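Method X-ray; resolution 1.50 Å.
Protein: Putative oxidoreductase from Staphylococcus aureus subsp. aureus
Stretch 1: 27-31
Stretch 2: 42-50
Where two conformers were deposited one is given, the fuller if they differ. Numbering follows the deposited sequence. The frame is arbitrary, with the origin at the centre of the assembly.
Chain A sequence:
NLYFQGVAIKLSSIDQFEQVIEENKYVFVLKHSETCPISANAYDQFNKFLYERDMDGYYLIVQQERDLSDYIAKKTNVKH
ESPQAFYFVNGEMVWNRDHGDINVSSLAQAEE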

# COMPACT_ATOMS: atom_id res chain seq x y z
N VAL A 27 -8.59 -3.92 -0.79
CA VAL A 27 -7.74 -2.87 -0.22
C VAL A 27 -6.27 -3.03 -0.61
O VAL A 27 -5.68 -4.08 -0.36
N PHE A 28 -5.68 -2.00 -1.22
CA PHE A 28 -4.24 -1.97 -1.43
C PHE A 28 -3.62 -1.08 -0.38
O PHE A 28 -4.17 -0.02 -0.06
N VAL A 29 -2.47 -1.50 0.15
CA VAL A 29 -1.73 -0.76 1.18
C VAL A 29 -0.26 -0.70 0.76
O VAL A 29 0.33 -1.74 0.43
N LEU A 30 0.33 0.49 0.80
CA LEU A 30 1.72 0.69 0.43
C LEU A 30 2.56 1.15 1.61
O LEU A 30 2.23 2.16 2.23
N LYS A 31 3.64 0.43 1.90
CA LYS A 31 4.69 0.93 2.77
C LYS A 31 5.59 1.85 1.95
O LYS A 31 6.17 1.42 0.94
N ALA A 42 7.53 3.96 -6.77
CA ALA A 42 6.42 3.07 -6.40
C ALA A 42 5.14 3.81 -6.00
O ALA A 42 4.04 3.41 -6.37
N TYR A 43 5.28 4.88 -5.21
CA TYR A 43 4.15 5.68 -4.79
C TYR A 43 3.46 6.29 -6.02
O TYR A 43 2.23 6.31 -6.11
N ASP A 44 4.26 6.78 -6.97
CA ASP A 44 3.72 7.30 -8.22
C ASP A 44 2.92 6.22 -8.99
O ASP A 44 1.80 6.49 -9.45
N GLN A 45 3.47 5.01 -9.12
CA GLN A 45 2.76 3.89 -9.75
C GLN A 45 1.46 3.58 -9.01
O GLN A 45 0.42 3.36 -9.63
N PHE A 46 1.53 3.60 -7.69
CA PHE A 46 0.40 3.31 -6.81
C PHE A 46 -0.71 4.33 -7.08
O PHE A 46 -1.86 3.93 -7.32
N ASN A 47 -0.37 5.62 -7.08
CA ASN A 47 -1.35 6.67 -7.38
C ASN A 47 -1.92 6.58 -8.78
O ASN A 47 -3.10 6.84 -8.97
N LYS A 48 -1.08 6.27 -9.77
CA LYS A 48 -1.55 6.13 -11.17
C LYS A 48 -2.54 4.98 -11.29
O LYS A 48 -3.59 5.11 -11.91
N PHE A 49 -2.23 3.87 -10.65
CA PHE A 49 -3.12 2.72 -10.68
C PHE A 49 -4.46 3.04 -10.01
O PHE A 49 -5.55 2.80 -10.58
N LEU A 50 -4.41 3.57 -8.78
CA LEU A 50 -5.64 3.83 -8.04
C LEU A 50 -6.52 4.87 -8.73
O LEU A 50 -7.76 4.72 -8.79

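Strand 27-31 and helix 42-50 run nearly antiparallel, their N-to-C directions 164° apart and their axes 9.9 Å apart at closest approach. A gap of this width is filled by side chains, and here the filling is entirely apolar: no hydrogen bond or salt bridge crosses between the two stretches, and together they bury 349 Å² against each other. The alternation of the strand decides which of its residues take part. Phe28 and Leu30 direct their CA-to-CB bonds toward the helix, whereas those of Val27 and Val29 point away. On the helix, Ala42, Phe46 and Phe49 point toward the strand, spaced by four and three residues so that they recur on the same side of the helix.

Aromatic contacts dominate one end of the interface. Phe28, with chi1 in m (-76°) and chi2 at -88°, meets Phe49, whose chi1 is t (168°). The edge of the Phe49 ring is directed at the face of Phe28; the planes are inclined at 78°, the centroids lie 5.1 Å apart, and Phe28 CE2 comes within 3.5 Å of Phe49 CE2. Such an edge-to-face arrangement places the slightly positive ring hydrogens of one phenylalanine against the electron-rich face of the other, and flat, wide rings can reach across the gap between strand and helix.

Phe46 is the central residue of the helix face. Its chi1 of t (-166°) carries the ring across to the strand, where three consecutive residues meet it. Leu30 CB sits over one face, 3.8 Å from the ring centroid and only 9° off the ring normal, a well-centred CH-pi contact. Phe28 CB approaches Phe46 CE1 at 3.6 Å, and the backbone of Val29 lies at the ring edge, its N 4.1 Å from Phe46 CZ. A phenylalanine suits this place because its ring offers both a face and a rim to the strand without any polar group needing a partner.

Aliphatic packing completes the contact. Leu30, chi1 t (175°) and chi2 p (69°), has the largest area covered by the opposite stretch. While its CB lies over Phe46, its CD2 reaches Tyr43, 3.8 Å from Tyr43 CA and also 3.8 Å from Tyr43 CD1. The branched end of leucine thus fills space beside the helix backbone, at the point where the CA atoms of the two stretches come nearest, 7.6 Å between Leu30 CA and Tyr43 CA. Tyr43 points sideways, with chi1 t (-173°), and its ring meets Leu30 obliquely. Ala42 contributes little beyond a small methyl.

Polar side chains find their partners away from this interface. Lys48 NZ forms a salt bridge with Asp44 OD1 at 3.1 Å, one helical turn back, and Asn47 ND2 gives a weak hydrogen bond to Tyr43 O at 3.2 Å. Lys31 NZ and Gln45 OE1 are hydrogen-bonded elsewhere in the structure.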

# COMPACT_ATOMS: atom_id res chain seq x y z
CB VAL A 27 -7.81 -2.89 1.33
CG1 VAL A 27 -6.78 -1.95 1.95
CG2 VAL A 27 -9.19 -2.53 1.81
CB PHE A 28 -3.90 -1.40 -2.82
CG PHE A 28 -4.14 -2.36 -3.95
CD1 PHE A 28 -3.14 -3.26 -4.35
CD2 PHE A 28 -5.35 -2.35 -4.65
CE1 PHE A 28 -3.34 -4.14 -5.43
CE2 PHE A 28 -5.56 -3.24 -5.73
CZ PHE A 28 -4.55 -4.12 -6.12
CB VAL A 29 -1.82 -1.45 2.56
CG1 VAL A 29 -1.01 -0.68 3.61
CG2 VAL A 29 -3.29 -1.56 3.00
CB LEU A 30 1.80 1.76 -0.67
CG LEU A 30 3.19 2.19 -1.11
CD1 LEU A 30 3.89 1.08 -1.88
CD2 LEU A 30 3.13 3.49 -1.92
CB LYS A 31 5.54 -0.22 3.33
CG LYS A 31 4.82 -1.15 4.27
CD LYS A 31 5.85 -2.07 4.94
CE LYS A 31 5.21 -2.98 5.98
NZ LYS A 31 6.29 -3.73 6.72
CB ALA A 42 6.86 2.11 -5.31
CB TYR A 43 4.63 6.78 -3.83
CG TYR A 43 3.54 7.61 -3.18
CD1 TYR A 43 3.05 7.29 -1.93
CD2 TYR A 43 3.03 8.75 -3.81
CE1 TYR A 43 2.07 8.05 -1.32
CE2 TYR A 43 2.04 9.53 -3.19
CZ TYR A 43 1.57 9.16 -1.94
OH TYR A 43 0.60 9.90 -1.32
CB ASP A 44 4.86 7.84 -9.07
CG ASP A 44 4.38 8.57 -10.32
OD1 ASP A 44 4.78 8.14 -11.40
OD2 ASP A 44 3.61 9.54 -10.19
CB GLN A 45 3.63 2.63 -9.81
CG GLN A 45 4.84 2.82 -10.74
CD GLN A 45 4.43 2.95 -12.19
OE1 GLN A 45 3.88 2.01 -12.79
NE2 GLN A 45 4.68 4.12 -12.76
CB PHE A 46 0.90 3.35 -5.36
CG PHE A 46 -0.04 2.76 -4.33
CD1 PHE A 46 -0.27 1.39 -4.28
CD2 PHE A 46 -0.60 3.57 -3.35
CE1 PHE A 46 -1.12 0.84 -3.27
CE2 PHE A 46 -1.42 3.05 -2.35
CZ PHE A 46 -1.68 1.68 -2.32
CB ASN A 47 -0.74 8.06 -7.22
CG ASN A 47 -0.82 8.57 -5.81
OD1 ASN A 47 -1.90 8.80 -5.28
ND2 ASN A 47 0.34 8.77 -5.19
CB LYS A 48 -0.36 5.91 -12.11
CG LYS A 48 0.33 7.20 -12.52
CD LYS A 48 1.70 6.87 -13.03
CE LYS A 48 2.35 8.05 -13.69
NZ LYS A 48 3.65 7.56 -14.24
CB PHE A 49 -2.42 1.56 -9.98
CG PHE A 49 -3.33 0.40 -9.69
CD1 PHE A 49 -3.74 -0.45 -10.71
CD2 PHE A 49 -3.77 0.17 -8.38
CE1 PHE A 49 -4.58 -1.52 -10.44
CE2 PHE A 49 -4.61 -0.89 -8.10
CZ PHE A 49 -5.01 -1.74 -9.13
CB LEU A 50 -5.31 4.29 -6.63
CG LEU A 50 -4.66 3.25 -5.72
CD1 LEU A 50 -4.08 3.94 -4.49
CD2 LEU A 50 -5.62 2.12 -5.38